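Local coordinates for protein transcriptional regulator, LYSR family (Neisseria meningitidis, PDB 4AB5) that acts as a MetR-like DNA-binding transcription regulator of the LysR family, probably controlling methionine biosynthesis genes, with this chain forming its regulatory domain, at residues Cys16-Asp21 / Ile109-Pro114; Glu81-Cys86 / Trp159-Tyr164; Gly28-Met33 / Leu198-Gln203; Lys122-Pro127 / Gln174-Gly179. All coordinates share one frame; numbering follows the deposited sequence.

Contact 1 (Cys16-Asp21 / Ile109-Pro114); sequences CHTCFD and ITYPVP
Stacking between the rings of His-17 and Tyr-111 makes up most of this contact. The planes are tilted by only 14° and the centroids lie 4.4 Å apart, an offset stack in which the side chains run past each other in opposite directions. CH-pi contacts accompany the offset: His-17 CB sits 3.5 Å from the centroid of the Tyr-111 ring, and Tyr-111 CB in turn lies over the His-17 ring, 3.7 Å from its centroid. Both residues have CG anti to the carbonyl carbon (chi1 -69° and -61°), which lays the rings face to face, slid along each other. Van der Waals contact continues at the phenol end, where Thr-18 CG2 meets Tyr-111 OH, and at the other end, where Pro-112 CD approaches His-17 CE1 at 4.2 Å. Histidine and tyrosine suit the place because each offers a flat face for stacking, while Tyr-111 OH bonds Thr-140 OG1 and His-17 ND1, weakly, Glu-138 O. Covalently, the Cys-16 to Cys-19 disulfide ties the turn that carries His-17 and leads into helix 20-33. Such a bridge between subdomains is consistent with the interdomain cleft of the periplasmic-binding-protein-like fold, where LysR regulators commonly bind effectors.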
# COMPACT_ATOMS: atom_id res chain seq x y z
N CYS B 16 3.80 10.44 4.35
CA CYS B 16 3.36 10.54 2.96
C CYS B 16 3.33 9.16 2.30
O CYS B 16 4.35 8.45 2.30
CB CYS B 16 4.25 11.54 2.21
SG CYS B 16 4.54 11.19 0.44
N HIS B 17 2.16 8.77 1.76
CA HIS B 17 1.90 7.46 1.14
C HIS B 17 2.67 7.18 -0.16
O HIS B 17 3.30 6.13 -0.27
CB HIS B 17 0.39 7.27 0.93
CG HIS B 17 -0.40 7.10 2.19
ND1 HIS B 17 -1.08 5.93 2.46
CD2 HIS B 17 -0.64 7.99 3.19
CE1 HIS B 17 -1.69 6.12 3.62
NE2 HIS B 17 -1.46 7.35 4.09
N THR B 18 2.61 8.11 -1.15
CA THR B 18 3.30 7.96 -2.45
C THR B 18 4.82 7.85 -2.30
O THR B 18 5.45 7.16 -3.10
CB THR B 18 2.88 9.04 -3.47
OG1 THR B 18 3.19 10.35 -2.97
CG2 THR B 18 1.43 8.95 -3.88
N CYS B 19 5.37 8.52 -1.27
CA CYS B 19 6.80 8.55 -0.89
C CYS B 19 7.42 7.15 -0.83
O CYS B 19 8.53 6.96 -1.33
CB CYS B 19 6.99 9.30 0.42
SG CYS B 19 6.58 11.06 0.34
N PHE B 20 6.69 6.17 -0.26
CA PHE B 20 7.09 4.77 -0.10
C PHE B 20 7.51 4.09 -1.41
O PHE B 20 8.40 3.23 -1.39
CB PHE B 20 5.98 3.98 0.61
CG PHE B 20 5.92 4.20 2.11
CD1 PHE B 20 5.30 5.32 2.64
CD2 PHE B 20 6.47 3.27 2.98
CE1 PHE B 20 5.24 5.52 4.03
CE2 PHE B 20 6.43 3.47 4.37
CZ PHE B 20 5.81 4.59 4.88
N ASP B 21 6.91 4.50 -2.54
CA ASP B 21 7.26 3.95 -3.85
C ASP B 21 8.73 4.12 -4.22
O ASP B 21 9.32 3.21 -4.80
CB ASP B 21 6.34 4.50 -4.95
CG ASP B 21 4.94 3.90 -4.95
OD1 ASP B 21 4.68 2.97 -4.14
OD2 ASP B 21 4.10 4.35 -5.77
N ILE B 109 -11.29 11.14 -3.81
CA ILE B 109 -10.63 9.95 -3.27
C ILE B 109 -9.20 10.31 -2.86
O ILE B 109 -8.44 10.82 -3.67
CB ILE B 109 -10.74 8.70 -4.20
CG1 ILE B 109 -12.20 8.54 -4.70
CG2 ILE B 109 -10.27 7.43 -3.46
CD1 ILE B 109 -12.33 7.81 -5.96
N THR B 110 -8.90 10.15 -1.56
CA THR B 110 -7.62 10.50 -0.95
C THR B 110 -7.12 9.38 -0.02
O THR B 110 -7.85 8.42 0.23
CB THR B 110 -7.76 11.80 -0.09
OG1 THR B 110 -8.41 11.52 1.15
CG2 THR B 110 -8.48 12.94 -0.81
N TYR B 111 -5.92 9.57 0.55
CA TYR B 111 -5.36 8.68 1.58
C TYR B 111 -6.06 9.03 2.90
O TYR B 111 -6.54 10.17 3.04
CB TYR B 111 -3.84 8.82 1.67
CG TYR B 111 -3.15 8.44 0.38
CD1 TYR B 111 -3.10 7.12 -0.04
CD2 TYR B 111 -2.60 9.41 -0.45
CE1 TYR B 111 -2.49 6.76 -1.24
CE2 TYR B 111 -1.99 9.07 -1.66
CZ TYR B 111 -1.94 7.75 -2.05
OH TYR B 111 -1.34 7.40 -3.24
N PRO B 112 -6.23 8.08 3.86
CA PRO B 112 -6.98 8.39 5.10
C PRO B 112 -6.13 9.18 6.08
O PRO B 112 -5.59 8.65 7.06
CB PRO B 112 -7.40 7.00 5.62
CG PRO B 112 -6.95 6.02 4.57
CD PRO B 112 -5.80 6.67 3.87
N VAL B 113 -6.01 10.47 5.78
CA VAL B 113 -5.14 11.39 6.49
C VAL B 113 -5.81 12.79 6.57
O VAL B 113 -6.71 13.06 5.76
CB VAL B 113 -3.78 11.34 5.73
CG1 VAL B 113 -3.54 12.55 4.83
CG2 VAL B 113 -2.61 11.09 6.67
N PRO B 114 -5.46 13.68 7.54
CA PRO B 114 -6.12 15.00 7.56
C PRO B 114 -5.68 15.87 6.38
O PRO B 114 -4.60 15.67 5.83
CB PRO B 114 -5.70 15.60 8.91
CG PRO B 114 -4.89 14.58 9.61
CD PRO B 114 -4.44 13.58 8.60

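Contact 2 (Glu81-Cys86 / Trp159-Tyr164); sequences EMVGIC and WTVMPY
Val-161 on helix 158-166 meets Val-83 and Ile-85 on strand 72-86, a helix packed on a beta sheet as in the alpha/beta subdomains of LysR regulatory domains. The first shell is wholly apolar. Ile-85 CG2 touches both branches of Val-161, lying 3.6 Å from Val-161 CG2, while Val-83 CG2 comes within 3.9 Å of that same Val-161 methyl. Val-161 has CG1 anti to its own nitrogen (chi1 164°) and CG2 beside it, so both methyls face the strand and straddle the approach of Ile-85. Beta-branched Val-83 and Ile-85 are at home in a strand; Val-161 suits the helix side because its short forked side chain lets both methyls meet the strand. Val-83 and Ile-85 are two residues apart and therefore project from the same sheet face, with Gly-84 between them.

One step out, Leu-156 packs on both Ile-85 and Val-161, and Val-147 of helix 140-148 also reaches Ile-85. Backbone bonds from Val-83 to Leu-156 and from Ile-85 to Ala-154 set the strand against strand 154-157, which leads directly into the helix. Beside Glu-81, at the start of both segments, a water weakly joins Glu-81 OE1, 3.3 Å away, to Trp-159 N, 3.2 Å away.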
# COMPACT_ATOMS: atom_id res chain seq x y z
N GLU B 81 4.56 17.55 -10.43
CA GLU B 81 3.19 17.99 -10.62
C GLU B 81 2.16 17.00 -10.10
O GLU B 81 2.28 15.79 -10.30
CB GLU B 81 2.88 18.45 -12.07
CG GLU B 81 3.06 17.41 -13.17
CD GLU B 81 4.46 17.22 -13.75
OE1 GLU B 81 5.34 16.73 -13.01
OE2 GLU B 81 4.63 17.45 -14.97
N MSE B 82 1.17 17.55 -9.38
CA MSE B 82 0.01 16.84 -8.84
C MSE B 82 -1.03 16.93 -9.94
O MSE B 82 -1.44 18.03 -10.33
CB MSE B 82 -0.50 17.49 -7.55
CG MSE B 82 0.43 17.31 -6.36
SE MSE B 82 0.53 15.47 -5.72
CE MSE B 82 -1.34 15.26 -5.07
N VAL B 83 -1.41 15.78 -10.49
CA VAL B 83 -2.39 15.74 -11.58
C VAL B 83 -3.71 15.22 -11.08
O VAL B 83 -3.75 14.39 -10.16
CB VAL B 83 -1.89 14.99 -12.85
CG1 VAL B 83 -0.68 15.69 -13.47
CG2 VAL B 83 -1.59 13.52 -12.57
N GLY B 84 -4.79 15.74 -11.67
CA GLY B 84 -6.14 15.31 -11.37
C GLY B 84 -6.45 14.10 -12.23
O GLY B 84 -6.09 14.08 -13.41
N ILE B 85 -7.06 13.06 -11.64
CA ILE B 85 -7.44 11.86 -12.37
C ILE B 85 -8.92 11.60 -12.31
O ILE B 85 -9.54 11.77 -11.25
CB ILE B 85 -6.60 10.59 -12.04
CG1 ILE B 85 -6.68 10.19 -10.53
CG2 ILE B 85 -5.15 10.76 -12.51
CD1 ILE B 85 -6.41 8.70 -10.22
N CYS B 86 -9.50 11.24 -13.45
CA CYS B 86 -10.91 10.87 -13.60
C CYS B 86 -11.01 9.72 -14.61
O CYS B 86 -10.03 9.43 -15.30
CB CYS B 86 -11.78 12.07 -14.00
SG CYS B 86 -11.53 12.64 -15.70
N TRP B 159 4.08 10.99 -11.87
CA TRP B 159 4.86 9.75 -11.93
C TRP B 159 4.11 8.49 -11.46
O TRP B 159 4.30 7.43 -12.05
CB TRP B 159 6.24 9.90 -11.26
CG TRP B 159 6.19 10.27 -9.81
CD1 TRP B 159 6.30 11.52 -9.27
CD2 TRP B 159 6.03 9.37 -8.70
NE1 TRP B 159 6.22 11.46 -7.90
CE2 TRP B 159 6.03 10.15 -7.52
CE3 TRP B 159 5.87 7.97 -8.58
CZ2 TRP B 159 5.89 9.59 -6.25
CZ3 TRP B 159 5.73 7.42 -7.32
CH2 TRP B 159 5.74 8.22 -6.17
N THR B 160 3.24 8.62 -10.43
CA THR B 160 2.42 7.52 -9.88
C THR B 160 1.32 7.11 -10.88
O THR B 160 1.04 5.92 -11.05
CB THR B 160 1.73 7.97 -8.56
OG1 THR B 160 2.58 8.81 -7.79
CG2 THR B 160 1.26 6.80 -7.72
N VAL B 161 0.67 8.12 -11.49
CA VAL B 161 -0.44 8.03 -12.43
C VAL B 161 -0.04 7.39 -13.76
O VAL B 161 -0.82 6.61 -14.33
CB VAL B 161 -1.09 9.44 -12.58
CG1 VAL B 161 -1.98 9.56 -13.81
CG2 VAL B 161 -1.86 9.82 -11.33
N MSE B 162 1.17 7.73 -14.28
CA MSE B 162 1.71 7.27 -15.56
C MSE B 162 1.50 5.78 -15.95
O MSE B 162 0.96 5.58 -17.04
CB MSE B 162 3.14 7.78 -15.79
CG MSE B 162 3.48 8.00 -17.26
SE MSE B 162 5.26 7.29 -17.71
CE MSE B 162 5.03 5.36 -17.15
N PRO B 163 1.82 4.73 -15.13
CA PRO B 163 1.53 3.34 -15.58
C PRO B 163 0.05 3.03 -15.84
O PRO B 163 -0.26 2.18 -16.67
CB PRO B 163 2.06 2.47 -14.43
CG PRO B 163 2.99 3.33 -13.68
CD PRO B 163 2.49 4.73 -13.81
N TYR B 164 -0.85 3.72 -15.14
CA TYR B 164 -2.30 3.51 -15.25
C TYR B 164 -2.97 4.18 -16.46
O TYR B 164 -4.06 3.76 -16.85
CB TYR B 164 -2.99 3.85 -13.92
CG TYR B 164 -2.34 3.14 -12.75
CD1 TYR B 164 -2.55 1.79 -12.52
CD2 TYR B 164 -1.47 3.82 -11.90
CE1 TYR B 164 -1.95 1.13 -11.45
CE2 TYR B 164 -0.87 3.17 -10.82
CZ TYR B 164 -1.11 1.83 -10.61
OH TYR B 164 -0.51 1.18 -9.56
O HOH W 1 5.91 13.60 -11.99

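Contact 3 (Gly28-Met33 / Leu198-Gln203); sequences GEFRPM and LNNFCQ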
# COMPACT_ATOMS: atom_id res chain seq x y z
N GLY B 28 16.75 -0.01 0.21
CA GLY B 28 17.29 -1.26 -0.33
C GLY B 28 18.66 -1.12 -0.98
O GLY B 28 19.40 -2.10 -1.06
N GLU B 29 18.98 0.10 -1.47
CA GLU B 29 20.26 0.45 -2.11
C GLU B 29 21.25 0.91 -1.04
O GLU B 29 22.42 0.52 -1.07
CB GLU B 29 20.04 1.54 -3.19
CG GLU B 29 21.25 1.80 -4.07
CD GLU B 29 21.00 2.76 -5.22
OE1 GLU B 29 20.56 2.30 -6.30
OE2 GLU B 29 21.23 3.98 -5.05
N PHE B 30 20.78 1.72 -0.08
CA PHE B 30 21.55 2.24 1.05
C PHE B 30 22.08 1.10 1.96
O PHE B 30 23.25 1.13 2.34
CB PHE B 30 20.69 3.22 1.87
CG PHE B 30 21.31 3.76 3.13
CD1 PHE B 30 21.15 3.10 4.35
CD2 PHE B 30 22.01 4.96 3.12
CE1 PHE B 30 21.73 3.58 5.52
CE2 PHE B 30 22.57 5.46 4.30
CZ PHE B 30 22.44 4.76 5.48
N ARG B 31 21.21 0.14 2.33
CA ARG B 31 21.53 -0.96 3.23
C ARG B 31 22.86 -1.68 2.97
O ARG B 31 23.70 -1.61 3.87
CB ARG B 31 20.35 -1.92 3.38
CG ARG B 31 20.51 -2.99 4.46
CD ARG B 31 19.15 -3.57 4.86
NE ARG B 31 18.33 -3.82 3.68
CZ ARG B 31 17.15 -3.27 3.43
NH1 ARG B 31 16.57 -2.49 4.34
NH2 ARG B 31 16.51 -3.55 2.31
N PRO B 32 23.14 -2.30 1.77
CA PRO B 32 24.45 -2.93 1.58
C PRO B 32 25.65 -1.97 1.63
O PRO B 32 26.76 -2.41 1.94
CB PRO B 32 24.33 -3.59 0.20
CG PRO B 32 23.24 -2.84 -0.48
CD PRO B 32 22.28 -2.49 0.58
N MSE B 33 25.42 -0.68 1.28
CA MSE B 33 26.42 0.39 1.26
C MSE B 33 26.84 0.81 2.68
O MSE B 33 27.99 1.21 2.90
CB MSE B 33 25.84 1.60 0.53
CG MSE B 33 26.55 1.93 -0.73
SE MSE B 33 25.30 2.68 -1.97
CE MSE B 33 26.15 1.98 -3.59
N LEU B 198 23.61 10.07 6.30
CA LEU B 198 22.38 10.86 6.21
C LEU B 198 22.38 11.61 4.90
O LEU B 198 21.40 11.54 4.16
CB LEU B 198 22.26 11.85 7.39
CG LEU B 198 22.01 11.25 8.78
CD1 LEU B 198 21.91 12.35 9.80
CD2 LEU B 198 20.73 10.42 8.81
N ASN B 199 23.50 12.27 4.58
CA ASN B 199 23.71 13.00 3.35
C ASN B 199 23.70 12.07 2.15
O ASN B 199 23.10 12.41 1.13
CB ASN B 199 25.02 13.79 3.41
CG ASN B 199 24.86 15.24 3.08
OD1 ASN B 199 25.37 15.72 2.07
ND2 ASN B 199 24.03 15.95 3.83
N ASN B 200 24.32 10.87 2.29
CA ASN B 200 24.36 9.88 1.23
C ASN B 200 22.98 9.25 0.97
O ASN B 200 22.68 8.91 -0.17
CB ASN B 200 25.46 8.85 1.46
CG ASN B 200 25.63 7.88 0.34
OD1 ASN B 200 25.93 8.22 -0.81
ND2 ASN B 200 25.35 6.65 0.65
N PHE B 201 22.12 9.15 2.01
CA PHE B 201 20.77 8.62 1.83
C PHE B 201 19.94 9.58 0.95
O PHE B 201 19.16 9.12 0.12
CB PHE B 201 20.05 8.36 3.16
CG PHE B 201 18.73 7.65 3.01
CD1 PHE B 201 18.66 6.38 2.45
CD2 PHE B 201 17.55 8.25 3.44
CE1 PHE B 201 17.43 5.73 2.31
CE2 PHE B 201 16.31 7.59 3.31
CZ PHE B 201 16.26 6.34 2.73
N CYS B 202 20.16 10.89 1.12
CA CYS B 202 19.48 11.93 0.33
C CYS B 202 19.94 11.95 -1.11
O CYS B 202 19.11 12.12 -2.01
CB CYS B 202 19.63 13.29 0.99
SG CYS B 202 19.00 13.35 2.68
N GLN B 203 21.25 11.72 -1.34
CA GLN B 203 21.76 11.66 -2.71
C GLN B 203 21.30 10.39 -3.44
O GLN B 203 21.11 10.45 -4.65
CB GLN B 203 23.27 11.97 -2.84
CG GLN B 203 24.23 10.96 -2.23
CD GLN B 203 25.66 11.44 -2.30
OE1 GLN B 203 26.22 11.67 -3.38
NE2 GLN B 203 26.30 11.60 -1.15
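Phe-30 and Phe-201 form a T-shaped aromatic pair between helix 20-33 and helix 196-212. The edge of the Phe-201 ring is turned toward the face of the Phe-30 ring, with the centroids 5.3 Å apart and the planes at 82°. In both residues CG stands anti to the backbone nitrogen (chi1 175° for Phe-30 and -172° for Phe-201), which carries each ring off its own helix toward the other.

The dispersion contacts follow from that pose. Phe-201 CD1 lies 3.7 Å from Phe-30 CD2 and 3.8 Å from Phe-30 CG, and Phe-201 CB backs up the ring at 3.9 Å from Phe-30 CD2. Neighbours complete the apolar packing: Leu-10 of strand 8-13 touches both phenylalanines, and Trp-34 stacks on Phe-30. The side chain of Asn-200 lies beside the Phe-30 ring.

Charged groups stay at the periphery. Glu-29 forms a salt bridge with Arg-208 farther along helix 196-212, while Arg-31 turns the other way and hydrogen-bonds Gln-145 of the second subunit, so that the same helical turn serves both the interior and the dimer interface.

Phenylalanine suits the buried position because it has no polar atom to satisfy. With the C-H edge of Phe-201 addressing the face of Phe-30, the edge-to-face pose probably adds a weak electrostatic attraction to the dispersion between the helices.

Contact 4 (Lys122-Pro127 / Gln174-Gly179); sequences KKILIP and QITADG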
# COMPACT_ATOMS: atom_id res chain seq x y z
N LYS B 122 -5.26 21.54 1.00
CA LYS B 122 -4.49 22.58 1.68
C LYS B 122 -4.20 23.83 0.82
O LYS B 122 -4.45 24.96 1.27
CB LYS B 122 -3.20 21.99 2.29
CG LYS B 122 -2.22 23.01 2.88
CD LYS B 122 -1.21 22.39 3.83
CE LYS B 122 0.05 21.94 3.16
NZ LYS B 122 1.06 21.44 4.13
N LYS B 123 -3.64 23.63 -0.39
CA LYS B 123 -3.22 24.72 -1.28
C LYS B 123 -4.29 25.29 -2.20
O LYS B 123 -4.07 26.35 -2.78
CB LYS B 123 -2.03 24.25 -2.15
CG LYS B 123 -0.74 23.95 -1.39
CD LYS B 123 0.19 23.09 -2.21
CE LYS B 123 1.63 23.41 -1.93
NZ LYS B 123 2.55 22.40 -2.51
N ILE B 124 -5.42 24.57 -2.40
CA ILE B 124 -6.43 24.98 -3.38
C ILE B 124 -7.87 25.06 -2.86
O ILE B 124 -8.54 26.08 -3.07
CB ILE B 124 -6.31 24.07 -4.66
CG1 ILE B 124 -4.82 23.92 -5.15
CG2 ILE B 124 -7.30 24.45 -5.78
CD1 ILE B 124 -4.46 24.21 -6.64
N LEU B 125 -8.36 23.98 -2.26
CA LEU B 125 -9.74 23.79 -1.80
C LEU B 125 -10.07 24.55 -0.51
O LEU B 125 -10.95 25.41 -0.54
CB LEU B 125 -10.01 22.28 -1.65
CG LEU B 125 -10.50 21.44 -2.86
CD1 LEU B 125 -9.91 21.90 -4.18
CD2 LEU B 125 -10.21 19.99 -2.65
N ILE B 126 -9.37 24.23 0.62
CA ILE B 126 -9.56 24.88 1.93
C ILE B 126 -9.56 26.42 1.80
O ILE B 126 -10.55 27.01 2.24
CB ILE B 126 -8.61 24.34 3.04
CG1 ILE B 126 -8.82 22.84 3.33
CG2 ILE B 126 -8.65 25.19 4.33
CD1 ILE B 126 -7.66 22.24 3.91
N PRO B 127 -8.55 27.08 1.14
CA PRO B 127 -8.59 28.55 1.02
C PRO B 127 -9.77 29.12 0.25
O PRO B 127 -10.12 30.28 0.46
CB PRO B 127 -7.26 28.90 0.35
CG PRO B 127 -6.78 27.68 -0.26
CD PRO B 127 -7.29 26.55 0.56
N GLN B 174 -4.75 18.86 -15.70
CA GLN B 174 -4.07 19.89 -14.93
C GLN B 174 -4.99 20.46 -13.85
O GLN B 174 -6.14 20.81 -14.15
CB GLN B 174 -3.58 20.98 -15.88
CG GLN B 174 -2.79 22.07 -15.18
CD GLN B 174 -2.08 22.95 -16.16
OE1 GLN B 174 -2.68 23.72 -16.91
NE2 GLN B 174 -0.78 22.86 -16.15
N ILE B 175 -4.50 20.54 -12.61
CA ILE B 175 -5.24 21.11 -11.49
C ILE B 175 -4.84 22.58 -11.42
O ILE B 175 -3.71 22.87 -11.03
CB ILE B 175 -4.96 20.37 -10.15
CG1 ILE B 175 -5.49 18.94 -10.17
CG2 ILE B 175 -5.53 21.17 -8.95
CD1 ILE B 175 -4.94 18.05 -9.06
N THR B 176 -5.76 23.50 -11.80
CA THR B 176 -5.54 24.95 -11.75
C THR B 176 -4.72 25.48 -12.96
O THR B 176 -3.91 24.73 -13.53
CB THR B 176 -5.09 25.37 -10.31
OG1 THR B 176 -6.23 25.77 -9.56
CG2 THR B 176 -3.97 26.39 -10.26
N ALA B 177 -4.96 26.74 -13.36
CA ALA B 177 -4.26 27.39 -14.47
C ALA B 177 -2.73 27.44 -14.24
O ALA B 177 -1.95 27.26 -15.19
CB ALA B 177 -4.81 28.79 -14.68
N ASP B 178 -2.32 27.63 -12.97
CA ASP B 178 -0.92 27.66 -12.52
C ASP B 178 -0.36 26.25 -12.29
O ASP B 178 0.86 26.08 -12.18
CB ASP B 178 -0.81 28.48 -11.22
CG ASP B 178 -1.20 29.95 -11.33
OD1 ASP B 178 -1.37 30.44 -12.48
OD2 ASP B 178 -1.30 30.62 -10.28
N GLY B 179 -1.25 25.26 -12.19
CA GLY B 179 -0.89 23.87 -11.91
C GLY B 179 -0.72 23.64 -10.41
O GLY B 179 -0.80 24.59 -9.62
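Ile-124 of helix 119-125 reaches across to Ile-175 and Thr-176. Its CB points toward them and carries two branches. The shorter, CG2, comes only to 4.1 Å from Thr-176 OG1. The longer leaves through CG1, which is anti to the carbonyl carbon (chi1 -47°), and ends in CD1, where most of the contact is made: CD1 lies 3.8 Å from Thr-176 OG1, 3.9 Å from Thr-176 CB and 4.0 Å from Ile-175 CG2. Ile-124 and Thr-176 thus meet tip to tip, while the Ile-175 methyl adds a purely apolar neighbour. Isoleucine suits the place: branched at CB, it carries one long arm whose terminal methyl reaches both residues. Threonine suits the partly exposed position, being small and half polar.

Thr-176 opens a type I beta turn closed by the bond from Gly-179 N to Thr-176 O, 3.0 Å long. Gly-179 then adopts a positive phi of 83°, easy for glycine.

Around this pair, Leu-180 touches both isoleucines, Leu-120 of helix 119-125 packs on Ile-175, and Ala-100 touches Ile-124. Backbone bonds from Gln-174 and Thr-176 to Trp-98 pair this part of the strand with strand 97-98. Helix 119-125 therefore rests against strand 171-189 where that strand is interrupted by the turn.

From the N terminus, contact 1 opens first, at 16-21, and closes at 109-114, joining the turn leading into helix 20-33 to the end of strand 108-110. Contact 3 opens within that loop and closes last, at 198-203, tying helix 20-33 to helix 196-212, so the two cross. Contacts 2 and 4 are both nested inside contact 3. Contact 2, joining strand 72-86 to helix 158-166, also crosses contact 1, and Thr-18 touches Trp-159 where they meet. Contact 4, joining helix 119-125 to strand 171-189, opens only after contact 1 has closed; it crosses contact 2, and Ile-175 packs on Gly-84 across neighbouring strands. Contacts 3 and 4 lie on opposite sides of the chain's centre.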